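Local coordinates for malonyl-CoA decarboxylase (Rhodopseudomonas palustris, PDB 4KSA), which probably catalyses the decarboxylation of malonyl-CoA to acetyl-CoA and carbon dioxide, at residues A[42-47]-A[116-121]; A[185-190]-A[203-208]; A[283-288]-A[414-419]; A[317-322]-A[337-342]. One frame throughout, in Å; residues are numbered along the deposited sequence.

Contact 1 of 4, residues A[42-47]-A[116-121]; sequences LSETLL and EPRRQE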
# COMPACT_ATOMS: atom_id res chain seq x y z
N LEU A 42 26.55 8.83 -32.26
CA LEU A 42 25.99 9.08 -30.93
C LEU A 42 26.41 7.98 -29.95
O LEU A 42 26.86 8.26 -28.84
CB LEU A 42 24.48 9.14 -31.02
CG LEU A 42 23.76 9.81 -29.87
CD1 LEU A 42 24.43 11.12 -29.51
CD2 LEU A 42 22.31 10.03 -30.29
N SER A 43 26.27 6.73 -30.36
CA SER A 43 26.66 5.61 -29.52
C SER A 43 28.11 5.82 -29.05
O SER A 43 28.46 5.47 -27.93
CB SER A 43 26.56 4.29 -30.31
OG SER A 43 25.27 4.13 -30.87
N GLU A 44 28.93 6.40 -29.92
CA GLU A 44 30.33 6.66 -29.62
C GLU A 44 30.51 7.75 -28.56
O GLU A 44 31.39 7.64 -27.71
CB GLU A 44 31.07 7.05 -30.91
CG GLU A 44 31.33 5.89 -31.84
CD GLU A 44 32.23 4.86 -31.20
OE1 GLU A 44 32.41 3.77 -31.80
OE2 GLU A 44 32.77 5.14 -30.10
N THR A 45 29.68 8.79 -28.63
CA THR A 45 29.74 9.86 -27.65
C THR A 45 29.33 9.24 -26.32
O THR A 45 30.08 9.28 -25.34
CB THR A 45 28.76 11.02 -27.99
OG1 THR A 45 29.02 11.53 -29.31
CG2 THR A 45 28.90 12.16 -26.98
N LEU A 46 28.14 8.65 -26.29
CA LEU A 46 27.61 8.01 -25.09
C LEU A 46 28.62 7.07 -24.44
O LEU A 46 28.87 7.13 -23.24
CB LEU A 46 26.35 7.21 -25.43
CG LEU A 46 25.68 6.49 -24.27
CD1 LEU A 46 25.20 7.51 -23.22
CD2 LEU A 46 24.50 5.67 -24.79
N LEU A 47 29.22 6.20 -25.25
CA LEU A 47 30.20 5.26 -24.72
C LEU A 47 31.39 5.92 -24.02
O LEU A 47 31.92 5.39 -23.06
CB LEU A 47 30.72 4.37 -25.85
CG LEU A 47 29.95 3.10 -26.16
CD1 LEU A 47 30.57 2.40 -27.36
CD2 LEU A 47 29.97 2.20 -24.93
N GLU A 116 35.01 -8.67 -23.70
CA GLU A 116 33.68 -8.08 -23.67
C GLU A 116 33.51 -7.00 -24.73
O GLU A 116 34.21 -5.99 -24.72
CB GLU A 116 33.40 -7.48 -22.29
CG GLU A 116 32.03 -6.82 -22.18
CD GLU A 116 31.81 -6.15 -20.84
OE1 GLU A 116 31.85 -6.85 -19.80
OE2 GLU A 116 31.61 -4.91 -20.82
N PRO A 117 32.57 -7.21 -25.66
CA PRO A 117 32.30 -6.26 -26.73
C PRO A 117 31.72 -4.96 -26.18
O PRO A 117 31.03 -4.95 -25.15
CB PRO A 117 31.30 -7.00 -27.61
CG PRO A 117 30.60 -7.89 -26.65
CD PRO A 117 31.71 -8.40 -25.79
N ARG A 118 32.00 -3.87 -26.89
CA ARG A 118 31.51 -2.56 -26.49
C ARG A 118 29.98 -2.46 -26.51
O ARG A 118 29.42 -1.49 -25.99
CB ARG A 118 32.11 -1.50 -27.40
CG ARG A 118 33.62 -1.49 -27.40
CD ARG A 118 34.13 -0.17 -27.96
NE ARG A 118 33.79 -0.02 -29.37
CZ ARG A 118 33.56 1.15 -29.96
NH1 ARG A 118 33.63 2.28 -29.24
NH2 ARG A 118 33.24 1.20 -31.25
N ARG A 119 29.33 -3.44 -27.12
CA ARG A 119 27.87 -3.49 -27.21
C ARG A 119 27.26 -3.46 -25.81
O ARG A 119 26.29 -2.76 -25.55
CB ARG A 119 27.40 -4.79 -27.86
CG ARG A 119 27.74 -4.96 -29.31
CD ARG A 119 26.85 -6.04 -29.92
NE ARG A 119 27.37 -7.37 -29.67
CZ ARG A 119 28.52 -7.80 -30.15
NH1 ARG A 119 28.94 -9.02 -29.88
NH2 ARG A 119 29.25 -7.00 -30.90
N GLN A 120 27.84 -4.27 -24.93
CA GLN A 120 27.36 -4.37 -23.57
C GLN A 120 27.32 -3.02 -22.85
O GLN A 120 26.28 -2.60 -22.34
CB GLN A 120 28.25 -5.34 -22.82
CG GLN A 120 28.48 -6.63 -23.57
CD GLN A 120 28.40 -7.83 -22.66
OE1 GLN A 120 28.42 -7.70 -21.43
NE2 GLN A 120 28.31 -9.02 -23.26
N GLU A 121 28.46 -2.34 -22.78
CA GLU A 121 28.51 -1.06 -22.11
C GLU A 121 27.51 -0.10 -22.73
O GLU A 121 26.91 0.71 -22.02
CB GLU A 121 29.93 -0.49 -22.18
CG GLU A 121 30.14 0.77 -21.34
CD GLU A 121 29.68 0.57 -19.90
OE1 GLU A 121 29.89 -0.54 -19.35
OE2 GLU A 121 29.13 1.53 -19.32
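Glu44 and Arg118 meet end-on, and their salt bridge illustrates how two helices can be joined at the surface. The guanidinium offers both terminal nitrogens, one to each carboxylate oxygen: NH2 of Arg118 lies 2.8 Å from OE1 of Glu44, and NH1 of Arg118 lies 3.1 Å from OE2 of Glu44. Both oxygens are approached from the syn side, the second bond is nearly straight at 163°, and the two flat groups are tilted by only 25°. A weaker bond runs from NH1 of Arg118 to OE1 of Glu44 at 3.2 Å. Beneath this pair reaches Leu47. Its CD1 comes within 3.6 Å of Arg118 NH1, while its other branch, CD2, rests 3.8 Å from Glu121 CB. The contact thus combines a salt bridge with the aliphatic contacts of Leu47, and it ties helix 36-48 to helix 118-126 in the all-helical N-terminal part of the enzyme. A bend at chi2 (-63°) swings the carboxylate of Glu44 across to the arginine. Further out, NH2 of Arg118 also donates to Gln84 O, which helps fix the rotation of the guanidinium, and Phe85 touches Glu44, Leu47 and Arg118 alike. The carboxylate of Glu121 is engaged by Arg124 and Arg125. On another side of the same helix, Gln120 packs against His162, a residue seen to bind magnesium in this protein.

Contact 2 of 4, residues A[185-190]-A[203-208]; sequences NILEKI and DDLRAR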
# COMPACT_ATOMS: atom_id res chain seq x y z
N ASN A 185 -5.16 0.83 -17.98
CA ASN A 185 -3.97 0.84 -18.82
C ASN A 185 -3.38 -0.56 -18.97
O ASN A 185 -2.86 -0.91 -20.03
CB ASN A 185 -2.93 1.83 -18.28
CG ASN A 185 -2.17 1.31 -17.07
OD1 ASN A 185 -2.75 0.99 -16.03
ND2 ASN A 185 -0.85 1.26 -17.21
N ILE A 186 -3.47 -1.38 -17.93
CA ILE A 186 -2.96 -2.74 -18.04
C ILE A 186 -3.98 -3.55 -18.85
O ILE A 186 -3.62 -4.34 -19.70
CB ILE A 186 -2.77 -3.41 -16.67
CG1 ILE A 186 -1.60 -2.74 -15.92
CG2 ILE A 186 -2.54 -4.91 -16.86
CD1 ILE A 186 -1.46 -3.15 -14.45
N LEU A 187 -5.27 -3.33 -18.58
CA LEU A 187 -6.29 -4.06 -19.32
C LEU A 187 -6.25 -3.75 -20.80
O LEU A 187 -6.55 -4.60 -21.63
CB LEU A 187 -7.69 -3.76 -18.77
CG LEU A 187 -7.98 -4.47 -17.44
CD1 LEU A 187 -9.39 -4.17 -17.05
CD2 LEU A 187 -7.78 -5.98 -17.54
N GLU A 188 -5.85 -2.53 -21.13
CA GLU A 188 -5.76 -2.10 -22.52
C GLU A 188 -4.73 -2.96 -23.25
O GLU A 188 -4.99 -3.46 -24.34
CB GLU A 188 -5.38 -0.63 -22.58
CG GLU A 188 -5.41 0.01 -23.95
CD GLU A 188 -5.43 1.54 -23.87
OE1 GLU A 188 -6.53 2.14 -24.03
OE2 GLU A 188 -4.36 2.15 -23.63
N LYS A 189 -3.57 -3.15 -22.63
CA LYS A 189 -2.53 -3.97 -23.22
C LYS A 189 -3.06 -5.39 -23.38
O LYS A 189 -2.82 -6.03 -24.39
CB LYS A 189 -1.29 -3.99 -22.33
CG LYS A 189 -0.67 -2.64 -22.03
CD LYS A 189 0.45 -2.80 -21.02
CE LYS A 189 0.96 -1.48 -20.48
NZ LYS A 189 1.79 -0.70 -21.44
N ILE A 190 -3.78 -5.88 -22.37
CA ILE A 190 -4.34 -7.24 -22.40
C ILE A 190 -5.27 -7.44 -23.59
O ILE A 190 -5.35 -8.53 -24.15
CB ILE A 190 -5.12 -7.56 -21.10
CG1 ILE A 190 -4.16 -7.70 -19.91
CG2 ILE A 190 -5.91 -8.85 -21.27
CD1 ILE A 190 -3.34 -8.97 -19.94
N ASP A 203 -16.24 -3.99 -23.97
CA ASP A 203 -17.39 -4.84 -23.70
C ASP A 203 -16.98 -6.31 -23.83
O ASP A 203 -17.49 -7.18 -23.13
CB ASP A 203 -18.51 -4.52 -24.70
CG ASP A 203 -18.98 -3.09 -24.59
OD1 ASP A 203 -19.50 -2.56 -25.60
OD2 ASP A 203 -18.83 -2.49 -23.50
N ASP A 204 -16.04 -6.57 -24.75
CA ASP A 204 -15.53 -7.91 -24.98
C ASP A 204 -14.68 -8.36 -23.81
O ASP A 204 -14.91 -9.42 -23.22
CB ASP A 204 -14.67 -7.94 -26.24
CG ASP A 204 -15.44 -7.61 -27.49
OD1 ASP A 204 -16.21 -6.63 -27.47
OD2 ASP A 204 -15.27 -8.33 -28.50
N LEU A 205 -13.69 -7.53 -23.48
CA LEU A 205 -12.77 -7.81 -22.38
C LEU A 205 -13.56 -7.96 -21.08
O LEU A 205 -13.38 -8.95 -20.36
CB LEU A 205 -11.74 -6.66 -22.28
CG LEU A 205 -10.40 -6.81 -21.54
CD1 LEU A 205 -10.61 -6.70 -20.05
CD2 LEU A 205 -9.74 -8.13 -21.90
N ARG A 206 -14.43 -7.00 -20.78
CA ARG A 206 -15.24 -7.07 -19.56
C ARG A 206 -16.06 -8.35 -19.58
O ARG A 206 -16.20 -9.03 -18.56
CB ARG A 206 -16.16 -5.86 -19.42
CG ARG A 206 -17.25 -6.08 -18.37
CD ARG A 206 -17.78 -4.79 -17.73
NE ARG A 206 -18.53 -3.93 -18.64
CZ ARG A 206 -19.66 -4.28 -19.26
NH1 ARG A 206 -20.27 -3.41 -20.06
NH2 ARG A 206 -20.16 -5.50 -19.10
N ALA A 207 -16.61 -8.66 -20.76
CA ALA A 207 -17.41 -9.86 -20.93
C ALA A 207 -16.52 -11.08 -20.72
O ALA A 207 -16.80 -11.93 -19.88
CB ALA A 207 -18.02 -9.88 -22.32
N ARG A 208 -15.43 -11.15 -21.48
CA ARG A 208 -14.50 -12.26 -21.39
C ARG A 208 -13.95 -12.50 -19.98
O ARG A 208 -13.54 -13.61 -19.67
CB ARG A 208 -13.34 -12.05 -22.38
CG ARG A 208 -12.14 -12.99 -22.22
CD ARG A 208 -11.16 -12.46 -21.19
NE ARG A 208 -10.05 -13.37 -20.91
CZ ARG A 208 -10.18 -14.54 -20.29
NH1 ARG A 208 -9.11 -15.30 -20.07
NH2 ARG A 208 -11.38 -14.96 -19.90
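Leu205 turns its CG anti to the backbone N (chi1 -161°) and thereby sends its two methyls to different partners on the neighbouring helix. Leu187 answers with the alternative choice: its CG stands beside its own backbone N and opposite the carbonyl carbon (chi1 -75°), so that both of its methyls arrive at one methyl of the facing leucine. CD2 of Leu187 is 3.9 Å from CD1 of Leu205, and CD1 of Leu187 follows at 4.1 Å from CD1 of Leu205. The second branch of Leu205 serves Ile190, whose CG2 lies 3.9 Å from Leu205 CD2. There the two side chains cross at about a right angle, and the longer CG1 arm of Ile190 leads off elsewhere. One forked side chain therefore straddles two residues spaced three apart on a helix, a simple example of apolar packing between successive helices. Helices 184-193 and 202-209 follow strand 174-178 and precede strand 214-220, a placement consistent with the paired helices between the first two strands of a GNAT-like acetyltransferase fold. Ile178 of the first of these strands touches both Leu187 and Ile190, and Ile199 touches Leu205, adding further apolar neighbours to the buried cluster. Around it the surface is an oligomer interface: Glu188 forms a salt bridge with Arg206 of the second subunit, and Arg206 is paired reciprocally with Glu188 of that subunit.

Contact 3 of 4, residues A[283-288]-A[414-419]; sequences FLIKQV and YLYALG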
# COMPACT_ATOMS: atom_id res chain seq x y z
N PHE A 283 9.22 -22.57 -11.86
CA PHE A 283 8.08 -22.75 -10.98
C PHE A 283 7.03 -21.66 -11.09
O PHE A 283 6.54 -21.14 -10.10
CB PHE A 283 8.60 -22.90 -9.56
CG PHE A 283 9.54 -24.04 -9.41
CD1 PHE A 283 9.06 -25.35 -9.40
CD2 PHE A 283 10.91 -23.83 -9.37
CE1 PHE A 283 9.94 -26.44 -9.34
CE2 PHE A 283 11.80 -24.91 -9.31
CZ PHE A 283 11.31 -26.22 -9.29
N LEU A 284 6.68 -21.36 -12.33
CA LEU A 284 5.68 -20.35 -12.60
C LEU A 284 4.29 -20.89 -12.34
O LEU A 284 3.53 -20.30 -11.58
CB LEU A 284 5.77 -19.87 -14.05
CG LEU A 284 7.05 -19.17 -14.52
CD1 LEU A 284 6.73 -18.57 -15.87
CD2 LEU A 284 7.51 -18.08 -13.55
N ILE A 285 3.96 -22.01 -12.97
CA ILE A 285 2.64 -22.59 -12.78
C ILE A 285 2.41 -22.96 -11.31
O ILE A 285 1.29 -22.93 -10.80
CB ILE A 285 2.47 -23.82 -13.70
CG1 ILE A 285 2.69 -23.38 -15.16
CG2 ILE A 285 1.08 -24.44 -13.52
CD1 ILE A 285 1.61 -22.46 -15.68
N LYS A 286 3.49 -23.29 -10.63
CA LYS A 286 3.42 -23.62 -9.22
C LYS A 286 2.72 -22.47 -8.50
O LYS A 286 1.73 -22.65 -7.79
CB LYS A 286 4.83 -23.79 -8.66
CG LYS A 286 4.98 -24.87 -7.64
CD LYS A 286 4.44 -24.47 -6.30
CE LYS A 286 4.97 -25.44 -5.27
NZ LYS A 286 6.45 -25.57 -5.37
N GLN A 287 3.22 -21.26 -8.73
CA GLN A 287 2.64 -20.09 -8.11
C GLN A 287 1.17 -19.88 -8.47
O GLN A 287 0.36 -19.59 -7.60
CB GLN A 287 3.46 -18.87 -8.47
CG GLN A 287 4.93 -19.05 -8.16
CD GLN A 287 5.72 -17.82 -8.49
OE1 GLN A 287 5.54 -16.76 -7.88
NE2 GLN A 287 6.60 -17.93 -9.48
N VAL A 288 0.83 -20.04 -9.74
CA VAL A 288 -0.55 -19.86 -10.17
C VAL A 288 -1.45 -20.90 -9.51
O VAL A 288 -2.61 -20.61 -9.22
CB VAL A 288 -0.70 -19.97 -11.70
CG1 VAL A 288 -2.16 -19.83 -12.11
CG2 VAL A 288 0.15 -18.90 -12.37
N TYR A 414 -1.57 -31.80 -19.19
CA TYR A 414 -0.39 -32.04 -18.38
C TYR A 414 -1.03 -31.98 -17.00
O TYR A 414 -2.00 -31.25 -16.80
CB TYR A 414 0.66 -30.95 -18.59
CG TYR A 414 1.38 -31.03 -19.93
CD1 TYR A 414 2.54 -31.80 -20.07
CD2 TYR A 414 0.90 -30.34 -21.05
CE1 TYR A 414 3.22 -31.87 -21.30
CE2 TYR A 414 1.57 -30.41 -22.29
CZ TYR A 414 2.73 -31.17 -22.40
OH TYR A 414 3.38 -31.23 -23.61
N LEU A 415 -0.53 -32.78 -16.07
CA LEU A 415 -1.13 -32.83 -14.74
C LEU A 415 -0.21 -32.19 -13.71
O LEU A 415 0.94 -32.61 -13.53
CB LEU A 415 -1.43 -34.30 -14.39
CG LEU A 415 -2.28 -34.71 -13.17
CD1 LEU A 415 -1.47 -34.53 -11.90
CD2 LEU A 415 -3.57 -33.90 -13.15
N TYR A 416 -0.71 -31.15 -13.07
CA TYR A 416 0.06 -30.45 -12.05
C TYR A 416 -0.42 -30.91 -10.69
O TYR A 416 -1.59 -30.73 -10.33
CB TYR A 416 -0.09 -28.92 -12.16
CG TYR A 416 0.74 -28.29 -13.25
CD1 TYR A 416 0.21 -28.04 -14.52
CD2 TYR A 416 2.08 -27.95 -13.03
CE1 TYR A 416 0.98 -27.47 -15.54
CE2 TYR A 416 2.87 -27.38 -14.05
CZ TYR A 416 2.31 -27.15 -15.30
OH TYR A 416 3.06 -26.64 -16.32
N ALA A 417 0.48 -31.54 -9.96
CA ALA A 417 0.18 -32.03 -8.63
C ALA A 417 1.08 -31.28 -7.68
O ALA A 417 2.29 -31.51 -7.64
CB ALA A 417 0.46 -33.52 -8.54
N LEU A 418 0.47 -30.37 -6.93
CA LEU A 418 1.18 -29.52 -5.99
C LEU A 418 1.90 -30.30 -4.89
O LEU A 418 1.98 -29.84 -3.75
CB LEU A 418 0.18 -28.53 -5.39
CG LEU A 418 0.67 -27.41 -4.48
CD1 LEU A 418 1.93 -26.77 -5.04
CD2 LEU A 418 -0.45 -26.39 -4.33
N GLY A 419 2.41 -31.47 -5.24
CA GLY A 419 3.14 -32.31 -4.30
C GLY A 419 4.35 -32.95 -4.96
O GLY A 419 5.28 -33.42 -4.30
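In the beta-alpha-beta unit that links strand 262-270 to its parallel neighbour 301-304, helix 284-295 sets Ile285 against Tyr416 of strand 411-416 and Lys286 against the loop after that strand. The topology is consistent with a GNAT-like fold. CG2 of Ile285 stands almost exactly over the middle of the Tyr416 ring, 3.4 Å from the ring centroid and 10° off the normal, a face-on CH-pi contact. With CG2 anti to the backbone N and CG1 held beside that N (chi1 -58°), the two branches divide the tyrosine between them: the methyl takes the ring, and CG1 of Ile285 lies 3.5 Å from Tyr416 OH. Beyond the strand, in the loop that follows, Leu418 is crossed by the aliphatic stem of Lys286, its CD1 near both CD and CE of the lysine. Helix 421-431 adds cover, since Ile421 touches both Lys286 and Tyr416, while the hydroxyl of Tyr416 is hydrogen-bonded to His383. The chemistry is thus divided by group: the aromatic face is used for dispersion contact with a methyl, the phenol oxygen is satisfied by a histidine, and the lysine contributes its methylenes to the apolar side while its amino group makes at most a long, weak ion pair with Glu422.

Contact 4 of 4, residues A[317-322]-A[337-342]; sequences RERDNP and ALDTPN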
# COMPACT_ATOMS: atom_id res chain seq x y z
N ARG A 317 8.37 -35.18 -41.09
CA ARG A 317 9.75 -35.61 -41.17
C ARG A 317 9.88 -37.13 -40.99
O ARG A 317 10.73 -37.76 -41.61
CB ARG A 317 10.54 -34.90 -40.07
CG ARG A 317 12.04 -35.15 -40.06
CD ARG A 317 12.65 -34.48 -38.83
NE ARG A 317 12.01 -33.19 -38.57
CZ ARG A 317 11.70 -32.74 -37.35
NH1 ARG A 317 11.97 -33.48 -36.28
NH2 ARG A 317 11.09 -31.57 -37.21
N GLU A 318 9.03 -37.70 -40.16
CA GLU A 318 9.08 -39.13 -39.89
C GLU A 318 8.57 -39.93 -41.08
O GLU A 318 9.03 -41.05 -41.34
CB GLU A 318 8.25 -39.45 -38.65
CG GLU A 318 8.64 -40.74 -37.96
CD GLU A 318 10.11 -40.78 -37.60
OE1 GLU A 318 10.62 -39.75 -37.13
OE2 GLU A 318 10.74 -41.84 -37.79
N ARG A 319 7.61 -39.36 -41.79
CA ARG A 319 7.04 -40.02 -42.95
C ARG A 319 8.03 -39.93 -44.10
O ARG A 319 8.43 -40.96 -44.67
CB ARG A 319 5.71 -39.38 -43.33
CG ARG A 319 4.58 -39.72 -42.37
CD ARG A 319 3.28 -39.99 -43.11
NE ARG A 319 2.45 -38.80 -43.26
CZ ARG A 319 1.42 -38.71 -44.10
NH1 ARG A 319 0.71 -37.60 -44.17
NH2 ARG A 319 1.11 -39.73 -44.89
N ASP A 320 8.43 -38.70 -44.43
CA ASP A 320 9.38 -38.45 -45.52
C ASP A 320 10.68 -39.23 -45.33
O ASP A 320 11.48 -39.36 -46.26
CB ASP A 320 9.69 -36.97 -45.63
CG ASP A 320 8.51 -36.18 -46.16
OD1 ASP A 320 8.65 -34.96 -46.37
OD2 ASP A 320 7.43 -36.78 -46.37
N ASN A 321 10.88 -39.75 -44.13
CA ASN A 321 12.05 -40.55 -43.84
C ASN A 321 11.70 -41.95 -44.30
O ASN A 321 10.90 -42.63 -43.67
CB ASN A 321 12.34 -40.56 -42.35
CG ASN A 321 13.52 -41.42 -42.00
OD1 ASN A 321 13.92 -42.27 -42.79
ND2 ASN A 321 14.08 -41.22 -40.82
N PRO A 322 12.30 -42.40 -45.41
CA PRO A 322 12.03 -43.73 -45.95
C PRO A 322 12.44 -44.85 -44.99
O PRO A 322 11.99 -46.00 -45.12
CB PRO A 322 12.85 -43.74 -47.23
CG PRO A 322 14.04 -42.90 -46.86
CD PRO A 322 13.39 -41.74 -46.14
N ALA A 337 -4.40 -41.19 -44.58
CA ALA A 337 -5.72 -40.65 -44.29
C ALA A 337 -5.60 -39.19 -43.87
O ALA A 337 -6.42 -38.35 -44.23
CB ALA A 337 -6.38 -41.47 -43.19
N LEU A 338 -4.55 -38.89 -43.10
CA LEU A 338 -4.32 -37.53 -42.62
C LEU A 338 -4.21 -36.54 -43.77
O LEU A 338 -4.42 -35.34 -43.58
CB LEU A 338 -3.05 -37.49 -41.77
CG LEU A 338 -3.16 -38.28 -40.47
CD1 LEU A 338 -1.79 -38.42 -39.82
CD2 LEU A 338 -4.14 -37.58 -39.55
N ASP A 339 -3.90 -37.04 -44.96
CA ASP A 339 -3.75 -36.19 -46.14
C ASP A 339 -5.05 -36.03 -46.94
O ASP A 339 -5.06 -36.23 -48.15
CB ASP A 339 -2.67 -36.76 -47.05
CG ASP A 339 -1.33 -36.90 -46.36
OD1 ASP A 339 -0.84 -35.88 -45.81
OD2 ASP A 339 -0.76 -38.02 -46.35
N THR A 340 -6.13 -35.66 -46.26
CA THR A 340 -7.42 -35.48 -46.92
C THR A 340 -8.18 -34.31 -46.29
O THR A 340 -7.96 -33.99 -45.12
CB THR A 340 -8.30 -36.74 -46.82
OG1 THR A 340 -8.43 -37.11 -45.44
CG2 THR A 340 -7.68 -37.89 -47.61
N PRO A 341 -9.09 -33.69 -47.05
CA PRO A 341 -9.91 -32.55 -46.62
C PRO A 341 -10.33 -32.54 -45.16
O PRO A 341 -9.80 -31.77 -44.36
CB PRO A 341 -11.10 -32.62 -47.56
CG PRO A 341 -10.48 -33.08 -48.83
CD PRO A 341 -9.56 -34.20 -48.35
N ASN A 342 -11.30 -33.38 -44.82
CA ASN A 342 -11.79 -33.40 -43.45
C ASN A 342 -11.91 -34.81 -42.90
O ASN A 342 -12.95 -35.18 -42.38
CB ASN A 342 -13.17 -32.74 -43.37
CG ASN A 342 -13.24 -31.45 -44.17
OD1 ASN A 342 -13.09 -31.45 -45.39
ND2 ASN A 342 -13.49 -30.34 -43.48
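Arg319 reaches Asp339 end-on, and both its terminal nitrogens bond to the same oxygen. NH1 of Arg319 is 2.7 Å from OD2 of Asp339, and NH2 of Arg319 is 2.9 Å from OD2 of Asp339, while OD1 of Asp339 also lies 2.8 Å from NH1 of Arg319. The two groups come from opposite directions with planes 14° apart, and the bonds to OD2 are moderately bent, at 147° and 134°. Bends at chi2 and chi3 of Arg319 carry the guanidinium to the loop, although the nearest alpha carbons, Arg319 CA and Leu338 CA, are 11.6 Å apart. Against this close grip, the remainder is sparse: Leu338, which itself packs on Leu353 and Trp343, approaches the arginine no nearer than 4.5 Å, from its CB to Arg319 NH1. Asp339 lies on the exposed side, where water would probably weaken the pairing of charges. Behind the arginine, Arg332 bonds to the backbone oxygen of Arg319, giving a second tie from this end of the helix. On the acceptor side, the hydroxyl of Thr340 donates to Ala337 O. Asp339 itself is the centre of an inverse gamma turn, so the arrangement is that of a salt bridge between the C-terminal part of helix 311-320 and a tight turn in the loop after helix 329-335.

In the fold
From the N terminus, contact 1 comes first, closing a mostly helical loop of 68 residues within the N-terminal part of the chain. Contact 2 follows after it and closes a short loop of 12 residues between two successive helices, which lie between the first two strands of the sheet. Contact 3 opens next and spans 125 residues, bringing the helix after strand 262-270 back to strand 411-416. Contact 4 is nested inside that loop, closing a much smaller one near the periphery. None of the contacts cross. Contacts 1 and 3 lie on opposite sides of the chain's centre, whereas contacts 2, 3 and 4 share the C-terminal region, which belongs by family to the acetyltransferase clan.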